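Exo-beta-1,3-glucanase (Streptomyces sp. SirexAA-E, PDB 4PEY) hydrolyses laminarin and laminarioligosaccharides from their non-reducing ends as a secreted family 55 exo-beta-1,3-glucanase, giving glucose and laminaribiose. Local coordinates at residues Ile34-Asp39 and Tyr64-Gln70; Thr52-Ala56 and Thr288-Tyr292; Phe73-Gly79 and Trp109-Leu115; Gly81-Asp85 and Arg135-Val139. The protein carries 1 engineered substitution. All coordinates share one frame. Numbering follows the deposited sequence.

Contact 1 (Ile34-Asp39 and Tyr64-Gln70); sequences IQGKVD and YNDINAQ. With BGC (beta-D-glucopyranose), chain C.
The side-chain amide of Q35 lies over the backbone of N68, where helix 34-45 caps the N-terminal end of a right-handed beta-helix, the fold of this family. Residues 34-39 are regular alpha-helix. Residues 64-70 form two short strands joined by a corner at D66, whose positive phi/psi of 55°/44° swings the chain onto a new face. The axes of helix 34-39 and strand 67-70 run almost alike, 12° apart, and approach to 8.2 Å; Q35 sits across from I67 and V38 from A69.

With chi1 t and chi2 p, Q35 mimics a neighbouring strand: N68 N donates to its OE1 at 2.7 Å, and its NE2 donates to N68 O at 3.0 Å. Glutamine suits the place because its amide carries both donor and acceptor. Apolar contacts follow: I34 CD1 meets the ring edge of Y64 at CD2 (3.6 Å), I34 CG2 lies 4.2 Å from I67 CD1, and V38 CG1 is 3.9 Å from A69 CB.

N68 and Q70 border a bound glucose (N68 ND2 to O4 3.4 Å, Q70 OE1 to C4 3.7 Å) in a glycan pocket away from the catalytic site; D96 bonds the sugar and T94 bonds N68 OD1. Three waters stitch the helix to Q70; water 3 donates to D39 OD1 (2.9 Å) and N68 O (2.8 Å) and accepts from Q70 NE2 (3.0 Å).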
loop_
_atom_site.group_PDB
_atom_site.type_symbol
_atom_site.label_atom_id
_atom_site.label_comp_id
_atom_site.label_asym_id
_atom_site.label_seq_id
_atom_site.Cartn_x
_atom_site.Cartn_y
_atom_site.Cartn_z
ATOM N N ILE A 34 -23.235 -13.512 13.544
ATOM C CA ILE A 34 -22.076 -12.946 12.869
ATOM C C ILE A 34 -22.232 -11.437 12.717
ATOM O O ILE A 34 -21.294 -10.678 12.971
ATOM C CB ILE A 34 -21.864 -13.587 11.482
ATOM C CG1 ILE A 34 -21.550 -15.074 11.645
ATOM C CG2 ILE A 34 -20.748 -12.877 10.721
ATOM C CD1 ILE A 34 -21.349 -15.797 10.335
ATOM N N GLN A 35 -23.419 -11.001 12.309
ATOM C CA GLN A 35 -23.649 -9.578 12.081
ATOM C C GLN A 35 -23.423 -8.773 13.359
ATOM O O GLN A 35 -22.781 -7.721 13.334
ATOM C CB GLN A 35 -25.061 -9.330 11.543
ATOM C CG GLN A 35 -25.329 -7.858 11.246
ATOM C CD GLN A 35 -24.504 -7.340 10.078
ATOM O OE1 GLN A 35 -24.715 -7.740 8.938
ATOM N NE2 GLN A 35 -23.563 -6.448 10.359
ATOM N N GLY A 36 -23.931 -9.283 14.476
ATOM C CA GLY A 36 -23.746 -8.624 15.758
ATOM C C GLY A 36 -22.279 -8.515 16.138
ATOM O O GLY A 36 -21.827 -7.482 16.633
ATOM N N LYS A 37 -21.530 -9.587 15.902
ATOM C CA LYS A 37 -20.115 -9.618 16.249
ATOM C C LYS A 37 -19.294 -8.655 15.402
ATOM O O LYS A 37 -18.427 -7.945 15.920
ATOM C CB LYS A 37 -19.578 -11.045 16.119
ATOM C CG LYS A 37 -20.106 -11.948 17.217
ATOM C CD LYS A 37 -19.983 -13.427 16.892
ATOM C CE LYS A 37 -20.618 -14.260 18.004
ATOM N NZ LYS A 37 -20.702 -15.703 17.658
ATOM N N VAL A 38 -19.570 -8.616 14.102
ATOM C CA VAL A 38 -18.838 -7.726 13.211
ATOM C C VAL A 38 -19.225 -6.260 13.470
ATOM O O VAL A 38 -18.387 -5.364 13.383
ATOM C CB VAL A 38 -19.074 -8.123 11.735
ATOM C CG1 VAL A 38 -18.502 -7.094 10.784
ATOM C CG2 VAL A 38 -18.462 -9.489 11.471
ATOM N N ASP A 39 -20.485 -6.024 13.829
ATOM C CA ASP A 39 -20.929 -4.678 14.192
ATOM C C ASP A 39 -20.264 -4.198 15.483
ATOM O O ASP A 39 -19.954 -3.014 15.624
ATOM C CB ASP A 39 -22.454 -4.623 14.354
ATOM C CG ASP A 39 -23.186 -4.529 13.030
ATOM O OD1 ASP A 39 -22.551 -4.171 12.013
ATOM O OD2 ASP A 39 -24.409 -4.800 13.017
ATOM N N TYR A 64 -22.579 -17.029 3.299
ATOM C CA TYR A 64 -23.024 -16.204 4.409
ATOM C C TYR A 64 -24.126 -15.286 3.938
ATOM O O TYR A 64 -24.000 -14.662 2.887
ATOM C CB TYR A 64 -21.858 -15.390 4.978
ATOM C CG TYR A 64 -20.764 -16.269 5.533
ATOM C CD1 TYR A 64 -19.780 -16.800 4.699
ATOM C CD2 TYR A 64 -20.724 -16.586 6.885
ATOM C CE1 TYR A 64 -18.787 -17.622 5.197
ATOM C CE2 TYR A 64 -19.723 -17.402 7.397
ATOM C CZ TYR A 64 -18.761 -17.916 6.548
ATOM O OH TYR A 64 -17.773 -18.734 7.045
ATOM N N ASN A 65 -25.205 -15.214 4.711
ATOM C CA ASN A 65 -26.352 -14.401 4.344
ATOM C C ASN A 65 -26.568 -13.251 5.308
ATOM O O ASN A 65 -26.087 -13.285 6.448
ATOM C CB ASN A 65 -27.606 -15.264 4.283
ATOM C CG ASN A 65 -27.469 -16.393 3.297
ATOM O OD1 ASN A 65 -27.344 -16.157 2.103
ATOM N ND2 ASN A 65 -27.482 -17.629 3.791
ATOM N N ASP A 66 -27.296 -12.240 4.840
ATOM C CA ASP A 66 -27.736 -11.135 5.691
ATOM C C ASP A 66 -26.564 -10.473 6.384
ATOM O O ASP A 66 -26.617 -10.182 7.578
ATOM C CB ASP A 66 -28.744 -11.635 6.727
ATOM C CG ASP A 66 -29.833 -12.486 6.105
ATOM O OD1 ASP A 66 -30.588 -11.956 5.266
ATOM O OD2 ASP A 66 -29.933 -13.685 6.446
ATOM N N ILE A 67 -25.499 -10.233 5.635
ATOM C CA ILE A 67 -24.314 -9.648 6.236
ATOM C C ILE A 67 -23.940 -8.323 5.575
ATOM O O ILE A 67 -23.856 -8.227 4.359
ATOM C CB ILE A 67 -23.121 -10.634 6.175
ATOM C CG1 ILE A 67 -21.884 -10.029 6.843
ATOM C CG2 ILE A 67 -22.834 -11.087 4.739
ATOM C CD1 ILE A 67 -20.744 -10.996 6.941
ATOM N N ASN A 68 -23.774 -7.289 6.394
ATOM C CA ASN A 68 -23.169 -6.045 5.953
ATOM C C ASN A 68 -22.001 -5.802 6.879
ATOM O O ASN A 68 -22.160 -5.278 7.987
ATOM C CB ASN A 68 -24.158 -4.867 5.976
ATOM C CG ASN A 68 -23.545 -3.581 5.424
ATOM O OD1 ASN A 68 -22.457 -3.600 4.833
ATOM N ND2 ASN A 68 -24.239 -2.460 5.612
ATOM N N ALA A 69 -20.828 -6.243 6.445
ATOM C CA ALA A 69 -19.630 -6.126 7.259
ATOM C C ALA A 69 -19.003 -4.760 7.032
ATOM O O ALA A 69 -18.297 -4.552 6.042
ATOM C CB ALA A 69 -18.638 -7.252 6.929
ATOM N N GLN A 70 -19.279 -3.824 7.936
ATOM C CA GLN A 70 -18.674 -2.503 7.851
ATOM C C GLN A 70 -17.288 -2.587 8.450
ATOM O O GLN A 70 -17.115 -3.108 9.559
ATOM C CB GLN A 70 -19.516 -1.453 8.577
ATOM C CG GLN A 70 -20.871 -1.192 7.926
ATOM C CD GLN A 70 -21.647 -0.097 8.632
ATOM O OE1 GLN A 70 -21.397 1.090 8.424
ATOM N NE2 GLN A 70 -22.593 -0.494 9.476
HETATM C C2 BGC C . -23.538 3.196 5.427
HETATM C C3 BGC C . -24.425 1.963 5.366
HETATM C C4 BGC C . -24.676 1.439 6.774
HETATM C C5 BGC C . -25.180 2.548 7.693
HETATM C C6 BGC C . -25.268 2.039 9.129
HETATM C C1 BGC C . -24.187 4.229 6.342
HETATM O O2 BGC C . -23.345 3.722 4.130
HETATM O O3 BGC C . -23.785 0.968 4.597
HETATM O O4 BGC C . -25.612 0.384 6.732
HETATM O O5 BGC C . -24.325 3.676 7.638
HETATM O O6 BGC C . -25.764 3.061 9.963
HETATM O O HOH W 1 -16.018 -4.692 11.584
HETATM O O HOH W 2 -20.212 -4.292 10.642
HETATM O O HOH W 3 -23.578 -3.305 9.465
#

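Contact 2 (Thr52-Ala56 and Thr288-Tyr292); sequences TDRYA and TPGVY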
loop_
_atom_site.group_PDB
_atom_site.type_symbol
_atom_site.label_atom_id
_atom_site.label_comp_id
_atom_site.label_asym_id
_atom_site.label_seq_id
_atom_site.Cartn_x
_atom_site.Cartn_y
_atom_site.Cartn_z
ATOM N N THR A 52 -4.622 1.462 19.479
ATOM C CA THR A 52 -3.742 0.303 19.396
ATOM C C THR A 52 -4.495 -1.016 19.224
ATOM O O THR A 52 -3.872 -2.071 19.088
ATOM C CB THR A 52 -2.836 0.206 20.639
ATOM O OG1 THR A 52 -3.636 0.259 21.827
ATOM C CG2 THR A 52 -1.824 1.358 20.658
ATOM N N ASP A 53 -5.823 -0.970 19.193
ATOM C CA ASP A 53 -6.578 -2.196 18.970
ATOM C C ASP A 53 -6.443 -2.642 17.507
ATOM O O ASP A 53 -6.283 -1.817 16.605
ATOM C CB ASP A 53 -8.048 -2.015 19.364
ATOM C CG ASP A 53 -8.256 -2.031 20.885
ATOM O OD1 ASP A 53 -7.347 -2.465 21.626
ATOM O OD2 ASP A 53 -9.340 -1.631 21.344
ATOM N N ARG A 54 -6.479 -3.959 17.297
ATOM C CA ARG A 54 -6.260 -4.587 15.991
ATOM C C ARG A 54 -7.162 -5.805 15.847
ATOM O O ARG A 54 -7.270 -6.592 16.786
ATOM C CB ARG A 54 -4.798 -5.030 15.831
ATOM C CG ARG A 54 -3.759 -3.920 15.915
ATOM C CD ARG A 54 -3.857 -3.017 14.702
ATOM N NE ARG A 54 -2.746 -2.070 14.604
ATOM C CZ ARG A 54 -2.720 -0.865 15.173
ATOM N NH1 ARG A 54 -3.735 -0.452 15.923
ATOM N NH2 ARG A 54 -1.665 -0.075 15.006
ATOM N N TYR A 55 -7.765 -5.995 14.672
ATOM C CA TYR A 55 -8.685 -7.116 14.465
ATOM C C TYR A 55 -8.548 -7.742 13.098
ATOM O O TYR A 55 -8.483 -7.022 12.090
ATOM C CB TYR A 55 -10.143 -6.675 14.624
ATOM C CG TYR A 55 -10.503 -6.131 15.975
ATOM C CD1 TYR A 55 -10.371 -4.776 16.252
ATOM C CD2 TYR A 55 -10.996 -6.962 16.967
ATOM C CE1 TYR A 55 -10.704 -4.269 17.481
ATOM C CE2 TYR A 55 -11.338 -6.463 18.204
ATOM C CZ TYR A 55 -11.191 -5.116 18.453
ATOM O OH TYR A 55 -11.530 -4.610 19.685
ATOM N N ALA A 56 -8.561 -9.077 13.055
ATOM C CA ALA A 56 -8.710 -9.796 11.789
ATOM C C ALA A 56 -10.004 -10.587 11.825
ATOM O O ALA A 56 -10.252 -11.332 12.777
ATOM C CB ALA A 56 -7.524 -10.725 11.525
ATOM N N THR A 288 0.064 -12.130 14.309
ATOM C CA THR A 288 -1.341 -11.990 14.667
ATOM C C THR A 288 -1.607 -10.508 14.976
ATOM O O THR A 288 -0.665 -9.751 15.235
ATOM C CB THR A 288 -1.704 -12.895 15.866
ATOM O OG1 THR A 288 -0.972 -12.494 17.030
ATOM C CG2 THR A 288 -1.377 -14.346 15.545
ATOM N N PRO A 289 -2.881 -10.076 14.932
ATOM C CA PRO A 289 -3.151 -8.638 15.072
ATOM C C PRO A 289 -2.746 -8.098 16.432
ATOM O O PRO A 289 -3.179 -8.601 17.468
ATOM C CB PRO A 289 -4.671 -8.538 14.880
ATOM C CG PRO A 289 -5.060 -9.829 14.186
ATOM C CD PRO A 289 -4.120 -10.848 14.739
ATOM N N GLY A 290 -1.903 -7.074 16.417
ATOM C CA GLY A 290 -1.457 -6.448 17.640
ATOM C C GLY A 290 -0.371 -5.449 17.331
ATOM O O GLY A 290 -0.058 -5.208 16.166
ATOM N N VAL A 291 0.196 -4.872 18.380
ATOM C CA VAL A 291 1.266 -3.904 18.249
ATOM C C VAL A 291 2.494 -4.453 18.952
ATOM O O VAL A 291 2.451 -4.764 20.154
ATOM C CB VAL A 291 0.866 -2.535 18.835
ATOM C CG1 VAL A 291 2.032 -1.555 18.764
ATOM C CG2 VAL A 291 -0.345 -1.977 18.099
ATOM N N TYR A 292 3.584 -4.557 18.200
ATOM C CA TYR A 292 4.808 -5.209 18.656
ATOM C C TYR A 292 5.988 -4.247 18.738
ATOM O O TYR A 292 6.502 -3.823 17.714
ATOM C CB TYR A 292 5.159 -6.369 17.711
ATOM C CG TYR A 292 4.041 -7.362 17.570
ATOM C CD1 TYR A 292 3.082 -7.237 16.564
ATOM C CD2 TYR A 292 3.922 -8.413 18.464
ATOM C CE1 TYR A 292 2.039 -8.149 16.452
ATOM C CE2 TYR A 292 2.893 -9.321 18.359
ATOM C CZ TYR A 292 1.956 -9.189 17.351
ATOM O OH TYR A 292 0.938 -10.110 17.269
#
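Here the two beta-helix domains of the enzyme meet: residues 52-56 lead into strand 55-59 of the first, residues 288-292 into strand 291-294 of the second, and the touching parts run 163° apart. No hydrogen bond crosses between the two segments, so the fit depends on shape.

T52 comes first, its carbonyl O 3.7 Å from V291 CG2. D53 turns its side chain away, but its O accepts a 3.0 Å hydrogen bond from R54 NH1. R54 does most of the work on this side. Its CB sits 3.6 Å from P289 CB and 3.6 Å from G290 N, a close approach to the extended G290 backbone, and V291 CG2 lies over one face of the guanidinium, 3.9 Å from R54 NH2. Arginine suits the seam because its aliphatic part can pack while its charged end bonds to carbonyls on both domains, G51 O and L312 O, as well as to T314, and makes a cation-pi contact with Y74. The CA-to-CB bond of Y55 points away from the seam, and its ring packs on V41 and Q45 of helix 34-45. A56 faces the seam again, small enough for the rigid proline ring to come close: its CB lies 3.7 Å from P289 CG.

Contact 3 (Phe73-Gly79 and Trp109-Leu115); sequences FYTSIAG and WRSAENL
I77 (chi1 t, chi2 t) forms the apolar centre, its CG2 4.0 Å from A112 CB and its CG1 4.1 Å from L115 CD1, within a right-handed parallel beta-helix. Strands 75-79 and 110-113 run parallel, 3° and 4.7 Å apart, pairing S76-S111, I77-A112 and A78-E113. The bonds zigzag: S111 N to T75 O (3.2 Å), I77 N to S111 O (2.9 Å), E113 N to I77 O (3.0 Å), G79 N to E113 O (3.1 Å). A CB on G79 would clash with N114 O.

The Y74 and W109 rings lie near parallel but slid apart, centroids 5.6 Å. R110 (chi1-chi3 p, t, p), its guanidinium held by F108 O and I71 O, sets CZ 4.5 Å over the F73 ring centroid, a cation-pi pair. N114 ND2 donates to G79 O (3.1 Å) and G81 O. Water 4 bridges S111 OG (2.8 Å) and I77 O (2.9 Å).

W109 meets W400 and R374 of the second domain, near substrate-binding W402; strands 55-59 and 134-135 flank the pair.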
loop_
_atom_site.group_PDB
_atom_site.type_symbol
_atom_site.label_atom_id
_atom_site.label_comp_id
_atom_site.label_asym_id
_atom_site.label_seq_id
_atom_site.Cartn_x
_atom_site.Cartn_y
_atom_site.Cartn_z
ATOM N N PHE A 73 -11.180 1.157 11.186
ATOM C CA PHE A 73 -9.723 1.191 11.243
ATOM C C PHE A 73 -9.146 -0.133 11.743
ATOM O O PHE A 73 -9.771 -0.821 12.550
ATOM C CB PHE A 73 -9.239 2.326 12.153
ATOM C CG PHE A 73 -9.373 3.695 11.543
ATOM C CD1 PHE A 73 -10.505 4.470 11.772
ATOM C CD2 PHE A 73 -8.370 4.196 10.714
ATOM C CE1 PHE A 73 -10.624 5.732 11.202
ATOM C CE2 PHE A 73 -8.480 5.451 10.142
ATOM C CZ PHE A 73 -9.609 6.223 10.383
ATOM N N TYR A 74 -7.952 -0.464 11.250
ATOM C CA TYR A 74 -7.167 -1.618 11.710
ATOM C C TYR A 74 -7.983 -2.902 11.757
ATOM O O TYR A 74 -7.853 -3.710 12.677
ATOM C CB TYR A 74 -6.558 -1.346 13.090
ATOM C CG TYR A 74 -5.800 -0.045 13.188
ATOM C CD1 TYR A 74 -4.566 0.123 12.560
ATOM C CD2 TYR A 74 -6.321 1.023 13.909
ATOM C CE1 TYR A 74 -3.868 1.326 12.658
ATOM C CE2 TYR A 74 -5.639 2.226 14.005
ATOM C CZ TYR A 74 -4.413 2.371 13.383
ATOM O OH TYR A 74 -3.755 3.574 13.494
ATOM N N THR A 75 -8.801 -3.091 10.729
ATOM C CA THR A 75 -9.607 -4.287 10.597
ATOM C C THR A 75 -9.326 -4.911 9.234
ATOM O O THR A 75 -9.463 -4.243 8.212
ATOM C CB THR A 75 -11.114 -3.968 10.744
ATOM O OG1 THR A 75 -11.348 -3.349 12.019
ATOM C CG2 THR A 75 -11.932 -5.226 10.662
ATOM N N SER A 76 -8.902 -6.177 9.224
ATOM C CA SER A 76 -8.811 -6.936 7.983
ATOM C C SER A 76 -9.986 -7.895 7.912
ATOM O O SER A 76 -10.452 -8.396 8.941
ATOM C CB SER A 76 -7.493 -7.718 7.889
ATOM O OG SER A 76 -7.357 -8.643 8.956
ATOM N N ILE A 77 -10.474 -8.150 6.702
ATOM C CA ILE A 77 -11.503 -9.171 6.530
ATOM C C ILE A 77 -11.115 -10.040 5.347
ATOM O O ILE A 77 -10.626 -9.542 4.333
ATOM C CB ILE A 77 -12.919 -8.553 6.346
ATOM C CG1 ILE A 77 -13.986 -9.650 6.313
ATOM C CG2 ILE A 77 -12.990 -7.659 5.109
ATOM C CD1 ILE A 77 -15.394 -9.114 6.484
ATOM N N ALA A 78 -11.281 -11.346 5.495
ATOM C CA ALA A 78 -10.883 -12.261 4.435
ATOM C C ALA A 78 -11.608 -13.591 4.508
ATOM O O ALA A 78 -12.081 -14.009 5.571
ATOM C CB ALA A 78 -9.367 -12.499 4.477
ATOM N N GLY A 79 -11.676 -14.254 3.359
ATOM C CA GLY A 79 -12.135 -15.630 3.285
ATOM C C GLY A 79 -10.973 -16.600 3.417
ATOM O O GLY A 79 -9.808 -16.238 3.218
ATOM N N TRP A 109 -5.801 2.076 6.594
ATOM C CA TRP A 109 -5.356 0.919 7.386
ATOM C C TRP A 109 -6.454 -0.122 7.592
ATOM O O TRP A 109 -6.866 -0.403 8.718
ATOM C CB TRP A 109 -4.783 1.369 8.757
ATOM C CG TRP A 109 -3.614 2.336 8.635
ATOM C CD1 TRP A 109 -2.458 2.147 7.926
ATOM C CD2 TRP A 109 -3.507 3.641 9.230
ATOM N NE1 TRP A 109 -1.643 3.253 8.039
ATOM C CE2 TRP A 109 -2.266 4.184 8.834
ATOM C CE3 TRP A 109 -4.336 4.402 10.064
ATOM C CZ2 TRP A 109 -1.846 5.457 9.222
ATOM C CZ3 TRP A 109 -3.922 5.666 10.447
ATOM C CH2 TRP A 109 -2.685 6.184 10.028
ATOM N N ARG A 110 -6.914 -0.709 6.494
ATOM C CA ARG A 110 -7.888 -1.795 6.571
ATOM C C ARG A 110 -7.751 -2.619 5.297
ATOM O O ARG A 110 -7.050 -2.206 4.379
ATOM C CB ARG A 110 -9.312 -1.248 6.760
ATOM C CG ARG A 110 -9.835 -0.378 5.606
ATOM C CD ARG A 110 -10.952 0.552 6.084
ATOM N NE ARG A 110 -10.407 1.633 6.902
ATOM C CZ ARG A 110 -11.129 2.470 7.644
ATOM N NH1 ARG A 110 -12.456 2.339 7.717
ATOM N NH2 ARG A 110 -10.516 3.424 8.337
ATOM N N SER A 111 -8.380 -3.788 5.227
ATOM C CA SER A 111 -8.202 -4.612 4.032
ATOM C C SER A 111 -9.305 -5.628 3.816
ATOM O O SER A 111 -9.944 -6.073 4.768
ATOM C CB SER A 111 -6.858 -5.351 4.095
ATOM O OG SER A 111 -6.831 -6.250 5.193
ATOM N N ALA A 112 -9.498 -5.999 2.550
ATOM C CA ALA A 112 -10.414 -7.076 2.155
ATOM C C ALA A 112 -9.695 -8.003 1.196
ATOM O O ALA A 112 -9.029 -7.533 0.275
ATOM C CB ALA A 112 -11.676 -6.521 1.496
ATOM N N GLU A 113 -9.829 -9.310 1.406
ATOM C CA GLU A 113 -9.169 -10.287 0.544
ATOM C C GLU A 113 -9.931 -11.611 0.437
ATOM O O GLU A 113 -10.496 -12.098 1.410
ATOM C CB GLU A 113 -7.740 -10.542 1.056
ATOM C CG GLU A 113 -6.889 -11.485 0.206
ATOM C CD GLU A 113 -5.425 -11.481 0.619
ATOM O OE1 GLU A 113 -5.131 -11.319 1.832
ATOM O OE2 GLU A 113 -4.556 -11.636 -0.269
ATOM N N ASN A 114 -9.938 -12.189 -0.760
ATOM C CA ASN A 114 -10.320 -13.598 -0.936
ATOM C C ASN A 114 -11.772 -13.902 -0.560
ATOM O O ASN A 114 -12.070 -14.913 0.089
ATOM C CB ASN A 114 -9.360 -14.499 -0.134
ATOM C CG ASN A 114 -9.384 -15.950 -0.603
ATOM O OD1 ASN A 114 -9.629 -16.229 -1.777
ATOM N ND2 ASN A 114 -9.120 -16.881 0.317
ATOM N N LEU A 115 -12.666 -13.023 -1.000
ATOM C CA LEU A 115 -14.105 -13.186 -0.808
ATOM C C LEU A 115 -14.849 -12.945 -2.108
ATOM O O LEU A 115 -14.409 -12.146 -2.945
ATOM C CB LEU A 115 -14.638 -12.210 0.249
ATOM C CG LEU A 115 -14.175 -12.370 1.693
ATOM C CD1 LEU A 115 -14.432 -11.094 2.465
ATOM C CD2 LEU A 115 -14.896 -13.537 2.344
HETATM O O HOH W 4 -7.827 -8.712 4.391
#

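Contact 4 (Gly81-Asp85 and Arg135-Val139); sequences GLNPD and RRMHV
H138 ND1 donates a nearly straight hydrogen bond (178°) to D85 OD1 at 2.7 Å, and R136 NH1 donates to L82 O at 2.8 Å; the two bonds tie together turns of a right-handed beta-helix that lie two coils apart. Residues 81-85 form the turn between strands 75-79 and 87-94, ending in 3-10 conformation at P84-D85. Residues 135-139 turn a corner at R136, whose phi/psi of 53°/44° is left-handed, before entering strand 138-144.

Histidine suits its place by having two ring nitrogens, the second bonded to D164 on the following coil. R136 is fully extended (chi1 to chi3 all t), so its guanidinium spans the turn to the L82 carbonyl; its NE makes a weak bond to N114 on the intervening coil. Between the two bonds P84 wedges in, its CA 6.1 Å from that of M137, and W248 also packs on it. Compact and rigid, the proline lies along the arginine's aliphatic chain, P84 CG 3.6 Å from R136 CG and 3.4 Å from R136 O.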
loop_
_atom_site.group_PDB
_atom_site.type_symbol
_atom_site.label_atom_id
_atom_site.label_comp_id
_atom_site.label_asym_id
_atom_site.label_seq_id
_atom_site.Cartn_x
_atom_site.Cartn_y
_atom_site.Cartn_z
ATOM N N GLY A 81 -10.963 -19.769 1.840
ATOM C CA GLY A 81 -10.937 -20.747 0.769
ATOM C C GLY A 81 -9.670 -20.625 -0.055
ATOM O O GLY A 81 -8.935 -19.643 0.050
ATOM N N LEU A 82 -9.408 -21.627 -0.883
ATOM C CA LEU A 82 -8.296 -21.552 -1.811
ATOM C C LEU A 82 -8.620 -20.531 -2.897
ATOM O O LEU A 82 -7.732 -19.856 -3.421
ATOM C CB LEU A 82 -8.006 -22.925 -2.418
ATOM C CG LEU A 82 -6.788 -23.013 -3.333
ATOM C CD1 LEU A 82 -5.511 -22.615 -2.597
ATOM C CD2 LEU A 82 -6.679 -24.416 -3.890
ATOM N N ASN A 83 -9.908 -20.415 -3.213
ATOM C CA ASN A 83 -10.386 -19.498 -4.237
ATOM C C ASN A 83 -11.437 -18.535 -3.670
ATOM O O ASN A 83 -12.138 -18.870 -2.711
ATOM C CB ASN A 83 -10.952 -20.295 -5.418
ATOM C CG ASN A 83 -9.873 -21.041 -6.186
ATOM O OD1 ASN A 83 -9.840 -22.277 -6.207
ATOM N ND2 ASN A 83 -8.979 -20.293 -6.820
ATOM N N PRO A 84 -11.546 -17.328 -4.249
ATOM C CA PRO A 84 -12.469 -16.332 -3.681
ATOM C C PRO A 84 -13.930 -16.806 -3.621
ATOM O O PRO A 84 -14.619 -16.540 -2.637
ATOM C CB PRO A 84 -12.324 -15.134 -4.633
ATOM C CG PRO A 84 -11.001 -15.321 -5.293
ATOM C CD PRO A 84 -10.776 -16.794 -5.388
ATOM N N ASP A 85 -14.397 -17.510 -4.646
ATOM C CA ASP A 85 -15.798 -17.929 -4.669
ATOM C C ASP A 85 -16.087 -19.053 -3.669
ATOM O O ASP A 85 -17.237 -19.435 -3.490
ATOM C CB ASP A 85 -16.210 -18.349 -6.084
ATOM C CG ASP A 85 -16.290 -17.165 -7.036
ATOM O OD1 ASP A 85 -17.156 -16.284 -6.823
ATOM O OD2 ASP A 85 -15.483 -17.101 -7.986
ATOM N N ARG A 135 -7.915 -7.150 -2.530
ATOM C CA ARG A 135 -7.197 -8.195 -3.277
ATOM C C ARG A 135 -7.983 -9.486 -3.432
ATOM O O ARG A 135 -8.667 -9.903 -2.507
ATOM C CB ARG A 135 -5.883 -8.564 -2.580
ATOM C CG ARG A 135 -4.811 -7.493 -2.538
ATOM C CD ARG A 135 -3.595 -8.013 -1.763
ATOM N NE ARG A 135 -2.541 -7.007 -1.615
ATOM C CZ ARG A 135 -1.571 -6.779 -2.495
ATOM N NH1 ARG A 135 -1.502 -7.482 -3.625
ATOM N NH2 ARG A 135 -0.674 -5.824 -2.247
ATOM N N ARG A 136 -7.854 -10.134 -4.585
ATOM C CA ARG A 136 -8.418 -11.473 -4.782
ATOM C C ARG A 136 -9.903 -11.488 -4.416
ATOM O O ARG A 136 -10.387 -12.404 -3.753
ATOM C CB ARG A 136 -7.636 -12.515 -3.957
ATOM C CG ARG A 136 -7.721 -13.954 -4.462
ATOM C CD ARG A 136 -7.000 -14.916 -3.504
ATOM N NE ARG A 136 -7.056 -16.311 -3.943
ATOM C CZ ARG A 136 -6.194 -16.859 -4.791
ATOM N NH1 ARG A 136 -6.315 -18.136 -5.136
ATOM N NH2 ARG A 136 -5.209 -16.129 -5.294
ATOM N N MET A 137 -10.621 -10.462 -4.863
ATOM C CA MET A 137 -12.050 -10.339 -4.599
ATOM C C MET A 137 -12.854 -10.652 -5.851
ATOM O O MET A 137 -12.431 -10.327 -6.965
ATOM C CB MET A 137 -12.389 -8.920 -4.116
ATOM C CG MET A 137 -11.687 -8.523 -2.822
ATOM S SD MET A 137 -12.287 -9.394 -1.353
ATOM C CE MET A 137 -13.921 -8.681 -1.155
ATOM N N HIS A 138 -14.034 -11.243 -5.670
ATOM C CA HIS A 138 -14.981 -11.386 -6.767
ATOM C C HIS A 138 -16.256 -10.638 -6.425
ATOM O O HIS A 138 -17.027 -11.091 -5.582
ATOM C CB HIS A 138 -15.317 -12.853 -7.062
ATOM C CG HIS A 138 -16.213 -13.024 -8.252
ATOM N ND1 HIS A 138 -16.987 -14.148 -8.455
ATOM C CD2 HIS A 138 -16.475 -12.194 -9.291
ATOM C CE1 HIS A 138 -17.669 -14.013 -9.581
ATOM N NE2 HIS A 138 -17.384 -12.830 -10.101
ATOM N N VAL A 139 -16.485 -9.499 -7.076
ATOM C CA VAL A 139 -17.713 -8.747 -6.824
ATOM C C VAL A 139 -18.724 -9.072 -7.913
ATOM O O VAL A 139 -18.505 -8.765 -9.093
ATOM C CB VAL A 139 -17.472 -7.225 -6.769
ATOM C CG1 VAL A 139 -18.770 -6.508 -6.417
ATOM C CG2 VAL A 139 -16.388 -6.894 -5.743
#

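How the contacts relate
Contacts 1, 3 and 4 all belong to the first beta-helix domain, and contact 2 joins that domain to the second. Contact 1 closes before contact 3 opens along the chain, contacts 1 and 2 cross, as do contacts 3 and 4, and contacts 3 and 4 are nested within the long loop closed by contact 2. Contact 3 is central: it touches contact 1 (centres 14 Å apart) by packing A69 on I77, contact 2 (13 Å) through the neighbouring strands 55-59 and 75-79, and contact 4 (12 Å) through N114 and L115. Contacts 3 and 4 stack the first coils on one another, contact 1 caps that stack beside a glucose site, and contact 2 ties its first coil to the second domain.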